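Local structure of ABC transporter substrate binding protein (Ribose) (Agrobacterium vitis S4, 4WT7) at residues S224-Q230 with T247-S253; E57-L61 with R280-Q284. The protein probably serves as the solute-binding component of an ABC transporter for carbohydrates, and holds the sugar alcohol D-allitol in its pocket. All blocks are in the same frame, centred on the assembly; numbering follows the deposited sequence.

Contact 1: residues S224-Q230 with T247-S253. With X9X (D-allitol), chain C.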
loop_
_atom_site.group_PDB
_atom_site.type_symbol
_atom_site.label_atom_id
_atom_site.label_comp_id
_atom_site.label_asym_id
_atom_site.label_seq_id
_atom_site.Cartn_x
_atom_site.Cartn_y
_atom_site.Cartn_z
ATOM N N SER A 224 -10.142 -4.790 2.570
ATOM C CA SER A 224 -9.557 -3.777 1.713
ATOM C C SER A 224 -8.069 -4.050 1.633
ATOM O O SER A 224 -7.500 -4.638 2.549
ATOM C CB SER A 224 -9.786 -2.409 2.342
ATOM O OG SER A 224 -11.168 -2.243 2.595
ATOM N N ALA A 225 -7.428 -3.556 0.582
ATOM C CA ALA A 225 -6.020 -3.872 0.330
ATOM C C ALA A 225 -5.088 -2.915 1.078
ATOM O O ALA A 225 -3.879 -3.168 1.205
ATOM C CB ALA A 225 -5.738 -3.840 -1.183
ATOM N N TRP A 226 -5.668 -1.814 1.564
ATOM C CA TRP A 226 -4.979 -0.829 2.368
ATOM C C TRP A 226 -6.020 -0.249 3.324
ATOM O O TRP A 226 -7.199 -0.477 3.146
ATOM C CB TRP A 226 -4.321 0.252 1.510
ATOM C CG TRP A 226 -5.270 0.976 0.621
ATOM C CD1 TRP A 226 -6.068 0.434 -0.353
ATOM C CD2 TRP A 226 -5.500 2.374 0.593
ATOM N NE1 TRP A 226 -6.811 1.416 -0.968
ATOM C CE2 TRP A 226 -6.473 2.621 -0.415
ATOM C CE3 TRP A 226 -4.986 3.449 1.296
ATOM C CZ2 TRP A 226 -6.949 3.910 -0.695
ATOM C CZ3 TRP A 226 -5.446 4.717 1.012
ATOM C CH2 TRP A 226 -6.418 4.938 0.034
ATOM N N ASP A 227 -5.603 0.539 4.298
ATOM C CA ASP A 227 -6.440 0.710 5.486
ATOM C C ASP A 227 -7.280 1.998 5.582
ATOM O O ASP A 227 -8.090 2.127 6.484
ATOM C CB ASP A 227 -5.636 0.406 6.756
ATOM C CG ASP A 227 -4.611 1.488 7.120
ATOM O OD1 ASP A 227 -4.460 2.478 6.366
ATOM O OD2 ASP A 227 -3.967 1.309 8.190
ATOM N N ILE A 228 -7.130 2.915 4.627
ATOM C CA ILE A 228 -7.950 4.113 4.627
ATOM C C ILE A 228 -9.407 3.828 4.237
ATOM O O ILE A 228 -10.326 4.368 4.884
ATOM C CB ILE A 228 -7.281 5.227 3.783
ATOM C CG1 ILE A 228 -5.866 5.495 4.333
ATOM C CG2 ILE A 228 -8.084 6.497 3.809
ATOM C CD1 ILE A 228 -5.799 5.700 5.876
ATOM N N PRO A 229 -9.646 2.965 3.228
ATOM C CA PRO A 229 -11.047 2.537 3.016
ATOM C C PRO A 229 -11.555 1.762 4.243
ATOM O O PRO A 229 -12.736 1.892 4.659
ATOM C CB PRO A 229 -10.965 1.614 1.811
ATOM C CG PRO A 229 -9.687 2.029 1.104
ATOM C CD PRO A 229 -8.746 2.519 2.151
ATOM N N GLN A 230 -10.660 0.977 4.843
ATOM C CA GLN A 230 -10.995 0.280 6.076
ATOM C C GLN A 230 -11.547 1.269 7.099
ATOM O O GLN A 230 -12.547 0.994 7.744
ATOM C CB GLN A 230 -9.801 -0.491 6.641
ATOM C CG GLN A 230 -10.107 -1.345 7.871
ATOM C CD GLN A 230 -8.836 -1.957 8.484
ATOM O OE1 GLN A 230 -7.706 -1.649 8.072
ATOM N NE2 GLN A 230 -9.022 -2.819 9.476
ATOM N N THR A 247 -13.743 -5.614 10.179
ATOM C CA THR A 247 -13.011 -5.035 9.047
ATOM C C THR A 247 -11.523 -5.390 9.045
ATOM O O THR A 247 -10.934 -5.689 10.086
ATOM C CB THR A 247 -13.228 -3.495 8.928
ATOM O OG1 THR A 247 -12.414 -2.788 9.886
ATOM C CG2 THR A 247 -14.708 -3.164 9.170
ATOM N N TYR A 248 -10.928 -5.323 7.847
ATOM C CA TYR A 248 -9.577 -5.829 7.625
ATOM C C TYR A 248 -8.833 -4.940 6.640
ATOM O O TYR A 248 -9.420 -4.466 5.689
ATOM C CB TYR A 248 -9.654 -7.260 7.072
ATOM C CG TYR A 248 -10.255 -8.213 8.061
ATOM C CD1 TYR A 248 -9.467 -8.836 9.030
ATOM C CD2 TYR A 248 -11.613 -8.455 8.069
ATOM C CE1 TYR A 248 -10.008 -9.685 9.949
ATOM C CE2 TYR A 248 -12.186 -9.291 9.034
ATOM C CZ TYR A 248 -11.379 -9.902 9.965
ATOM O OH TYR A 248 -11.946 -10.745 10.894
ATOM N N GLY A 249 -7.538 -4.722 6.880
ATOM C CA GLY A 249 -6.736 -3.924 5.971
ATOM C C GLY A 249 -5.224 -3.958 6.186
ATOM O O GLY A 249 -4.682 -4.750 6.974
ATOM N N VAL A 250 -4.549 -3.065 5.468
ATOM C CA VAL A 250 -3.108 -3.030 5.453
ATOM C C VAL A 250 -2.598 -1.594 5.479
ATOM O O VAL A 250 -3.270 -0.687 4.974
ATOM C CB VAL A 250 -2.604 -3.714 4.142
ATOM C CG1 VAL A 250 -1.104 -3.726 4.076
ATOM C CG2 VAL A 250 -3.176 -5.100 4.020
ATOM N N ASP A 251 -1.409 -1.434 6.074
ATOM C CA ASP A 251 -0.584 -0.212 6.128
ATOM C C ASP A 251 -0.192 0.129 7.586
ATOM O O ASP A 251 0.918 0.606 7.842
ATOM C CB ASP A 251 -1.252 1.012 5.489
ATOM C CG ASP A 251 -1.218 0.983 3.979
ATOM O OD1 ASP A 251 -0.756 -0.030 3.429
ATOM O OD2 ASP A 251 -1.706 1.971 3.359
ATOM N N GLY A 252 -1.112 -0.124 8.527
ATOM C CA GLY A 252 -0.944 0.353 9.890
ATOM C C GLY A 252 -0.838 1.870 9.997
ATOM O O GLY A 252 0.056 2.400 10.659
ATOM N N SER A 253 -1.730 2.586 9.333
ATOM C CA SER A 253 -1.836 4.018 9.587
ATOM C C SER A 253 -2.234 4.160 11.061
ATOM O O SER A 253 -2.984 3.355 11.567
ATOM C CB SER A 253 -2.876 4.676 8.661
ATOM O OG SER A 253 -2.720 4.224 7.331
HETATM O OAA X9X C . -2.306 2.162 -4.057
HETATM C CAG X9X C . -2.996 2.396 -2.882
HETATM C CAI X9X C . -2.366 1.984 -1.592
HETATM O OAC X9X C . -2.351 0.586 -1.435
HETATM C CAK X9X C . -1.027 2.638 -1.408
HETATM O OAE X9X C . -1.247 3.984 -1.584
HETATM C CAL X9X C . -0.508 2.473 0.022
HETATM O OAF X9X C . -1.419 2.951 0.949
HETATM C CAJ X9X C . 0.006 1.102 0.413
HETATM O OAD X9X C . -0.989 0.211 0.780
HETATM C CAH X9X C . 0.951 0.448 -0.574
HETATM O OAB X9X C . 1.902 -0.429 -0.010
HETATM O O HOH W 1 -11.702 -3.031 5.165
#
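Asp227, where strand 221-224 has given way to helix 227-240, reaches across to Ser253, right before helix 254-260, joining two parts of one beta-alpha-beta unit in a periplasmic binding protein domain. Its carboxylate takes two bonds from that single serine, both on syn lone pairs: Ser253 OG gives to Asp227 OD1 at 2.6 Å and Ser253 N to Asp227 OD2 at 2.8 Å. A short acid suits this place because its two oxygens can meet the hydroxyl and the amide of one residue together. With chi1 at 73°, CG lies between the backbone N and the carbonyl carbon, which directs the carboxylate at the serine.

Among the remaining polar contacts, Ser224 N bonds Tyr248 O (3.2 Å), and a water joins that same oxygen to Ser224 OG. Gln230, its chain extended, lays its amide along the strand; NE2 makes a weak bond to Thr247 OG1 and a further bond to Ala269 O on the next strand. Gln230 OE1 comes to 3.2 Å from Gly249 CA, an approach that the lack of a side chain at glycine permits. Val250 CB touches Ala225 O, an oxygen that accepts a hydrogen bond from Arg170.

Two residues of the contact line the ligand pocket. Trp226 presents one indole face to D-allitol, with CAI of the ligand 3.7 Å above the ring plane, offset toward its rim; Pro229 CD lies over the opposite face, and NE1 bonds Asp193. The carboxylate of Asp251 meets the edge of this indole, its plane turned 46° from the ring. Having two acceptors, it can take two neighbouring hydroxyls of the ligand: OAD bonds Asp251 OD1 at 2.7 Å and OAF bonds Asp251 OD2 at 2.6 Å.

Contact 2: residues E57-L61 with R280-Q284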
loop_
_atom_site.group_PDB
_atom_site.type_symbol
_atom_site.label_atom_id
_atom_site.label_comp_id
_atom_site.label_asym_id
_atom_site.label_seq_id
_atom_site.Cartn_x
_atom_site.Cartn_y
_atom_site.Cartn_z
ATOM N N GLU A 57 16.490 10.893 2.988
ATOM C CA GLU A 57 17.640 10.007 2.867
ATOM C C GLU A 57 18.580 10.471 1.753
ATOM O O GLU A 57 19.796 10.364 1.876
ATOM C CB GLU A 57 17.197 8.565 2.636
ATOM C CG GLU A 57 18.326 7.540 2.717
ATOM C CD GLU A 57 19.020 7.457 4.086
ATOM O OE1 GLU A 57 18.753 8.289 4.984
ATOM O OE2 GLU A 57 19.857 6.550 4.244
ATOM N N VAL A 58 18.037 10.973 0.659
ATOM C CA VAL A 58 18.913 11.423 -0.403
ATOM C C VAL A 58 19.731 12.583 0.137
ATOM O O VAL A 58 20.948 12.656 -0.080
ATOM C CB VAL A 58 18.157 11.861 -1.679
ATOM C CG1 VAL A 58 19.076 12.648 -2.595
ATOM C CG2 VAL A 58 17.602 10.675 -2.404
ATOM N N LYS A 59 19.065 13.493 0.833
ATOM C CA LYS A 59 19.773 14.611 1.478
ATOM C C LYS A 59 20.828 14.120 2.475
ATOM O O LYS A 59 21.949 14.642 2.511
ATOM C CB LYS A 59 18.814 15.573 2.187
ATOM C CG LYS A 59 17.939 16.415 1.282
ATOM C CD LYS A 59 16.835 17.150 2.088
ATOM C CE LYS A 59 15.847 17.918 1.192
ATOM N NZ LYS A 59 14.824 18.729 1.964
ATOM N N ARG A 60 20.491 13.109 3.271
ATOM C CA ARG A 60 21.406 12.678 4.323
ATOM C C ARG A 60 22.667 12.072 3.712
ATOM O O ARG A 60 23.767 12.186 4.271
ATOM C CB ARG A 60 20.741 11.680 5.269
ATOM C CG ARG A 60 21.589 11.386 6.512
ATOM C CD ARG A 60 21.039 10.229 7.327
ATOM N NE ARG A 60 21.125 9.007 6.571
ATOM C CZ ARG A 60 22.187 8.216 6.505
ATOM N NH1 ARG A 60 23.294 8.514 7.150
ATOM N NH2 ARG A 60 22.141 7.125 5.749
ATOM N N LEU A 61 22.520 11.450 2.550
ATOM C CA LEU A 61 23.667 10.889 1.865
ATOM C C LEU A 61 24.402 11.904 1.008
ATOM O O LEU A 61 25.314 11.544 0.273
ATOM C CB LEU A 61 23.254 9.694 1.000
ATOM C CG LEU A 61 22.717 8.537 1.836
ATOM C CD1 LEU A 61 22.043 7.456 1.019
ATOM C CD2 LEU A 61 23.827 7.927 2.649
ATOM N N ARG A 280 13.686 4.713 2.800
ATOM C CA ARG A 280 15.133 4.700 3.059
ATOM C C ARG A 280 15.829 3.563 2.356
ATOM O O ARG A 280 16.897 3.737 1.788
ATOM C CB ARG A 280 15.430 4.654 4.568
ATOM C CG ARG A 280 15.351 6.014 5.204
ATOM C CD ARG A 280 15.866 5.997 6.651
ATOM N NE ARG A 280 15.025 5.180 7.516
ATOM C CZ ARG A 280 13.851 5.563 8.032
ATOM N NH1 ARG A 280 13.345 6.764 7.766
ATOM N NH2 ARG A 280 13.174 4.727 8.819
ATOM N N GLN A 281 15.214 2.397 2.357
ATOM C CA GLN A 281 15.799 1.287 1.641
ATOM C C GLN A 281 15.997 1.600 0.171
ATOM O O GLN A 281 17.072 1.330 -0.404
ATOM C CB GLN A 281 14.933 0.055 1.757
ATOM C CG GLN A 281 15.746 -1.182 1.489
ATOM C CD GLN A 281 14.890 -2.404 1.396
ATOM O OE1 GLN A 281 15.053 -3.342 2.183
ATOM N NE2 GLN A 281 13.975 -2.423 0.417
ATOM N N ALA A 282 14.963 2.168 -0.447
ATOM C CA ALA A 282 15.054 2.478 -1.876
ATOM C C ALA A 282 16.309 3.330 -2.132
ATOM O O ALA A 282 17.104 3.013 -3.005
ATOM C CB ALA A 282 13.802 3.195 -2.374
ATOM N N ILE A 283 16.483 4.397 -1.346
ATOM C CA ILE A 283 17.620 5.292 -1.527
ATOM C C ILE A 283 18.964 4.631 -1.160
ATOM O O ILE A 283 19.988 4.847 -1.833
ATOM C CB ILE A 283 17.446 6.599 -0.754
ATOM C CG1 ILE A 283 16.114 7.252 -1.111
ATOM C CG2 ILE A 283 18.535 7.549 -1.123
ATOM C CD1 ILE A 283 15.846 7.321 -2.628
ATOM N N GLN A 284 18.969 3.832 -0.104
ATOM C CA GLN A 284 20.131 3.019 0.204
ATOM C C GLN A 284 20.484 2.217 -1.046
ATOM O O GLN A 284 21.653 2.148 -1.433
ATOM C CB GLN A 284 19.886 2.069 1.395
ATOM C CG GLN A 284 19.978 2.733 2.795
ATOM C CD GLN A 284 21.425 3.058 3.231
ATOM O OE1 GLN A 284 22.273 2.165 3.344
ATOM N NE2 GLN A 284 21.700 4.339 3.476
HETATM O O HOH W 2 24.513 5.161 4.880
#
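Glu57 and Gln284 meet by a hydrogen bond between two packed helices, Gln284 NE2 giving to Glu57 OE2 at 3.0 Å. The donor arrives nearly along the C-O axis of the carboxylate, and the carboxylate and amide planes are 54° apart. Gln284 is bent at chi2 (-74°), which carries its amide over to the acid.

Within its own helix Glu57 is held by Arg60, one turn on. The guanidinium grips it side-on in a salt bridge, NE to OE1 at 2.9 Å and NH2 to OE2 at 2.8 Å, both hydrogen bonds almost straight (177°). OE2 thus accepts from two donors, an arrangement that fixes the rotation of the carboxylate and probably favours its charged form. A water accepting from both Arg60 NH2 and Gln284 NE2 joins the two donors.

Beneath this polar layer the contact is apolar. The methylene CG of Glu57 lies 3.7 Å from Ile283 CB, the two side chains running past each other in opposite directions. Branched Ile283 turns CG2 to the facing helix, where it touches Val58 CG2 at 3.5 Å and, less closely, Leu61 CD1. Arg280 lends only its aliphatic part to Glu57, its NH2 being paired with Glu277.

Helices 45-60 and 275-290 thereby pack together beside the parallel sheet: Val58 rests on Pro65 of strand 64-69, and Ile283 on Val93 of strand 91-95.

How the contacts relate
The two contacts lie in different lobes of the binding protein. Contact 1 belongs to the lobe built on the mixed sheet, whereas contact 2 packs helices against the parallel sheet of the other; their centres are 27 Å apart and their nearest atoms about 13 Å apart. Contact 1 holds two of the twelve pocket residues; other hydrogen bonds to D-allitol come from His44, Asp47 and Asp120 of the parallel-sheet lobe and from Arg170 and Gln273. Contact 2 contains no pocket residue, but its helix 45-60 begins beside His44 and includes Phe46 and Asp47. In sequence contact 1 is nested within the long excursion that contact 2 closes, from 57-61 to 280-284.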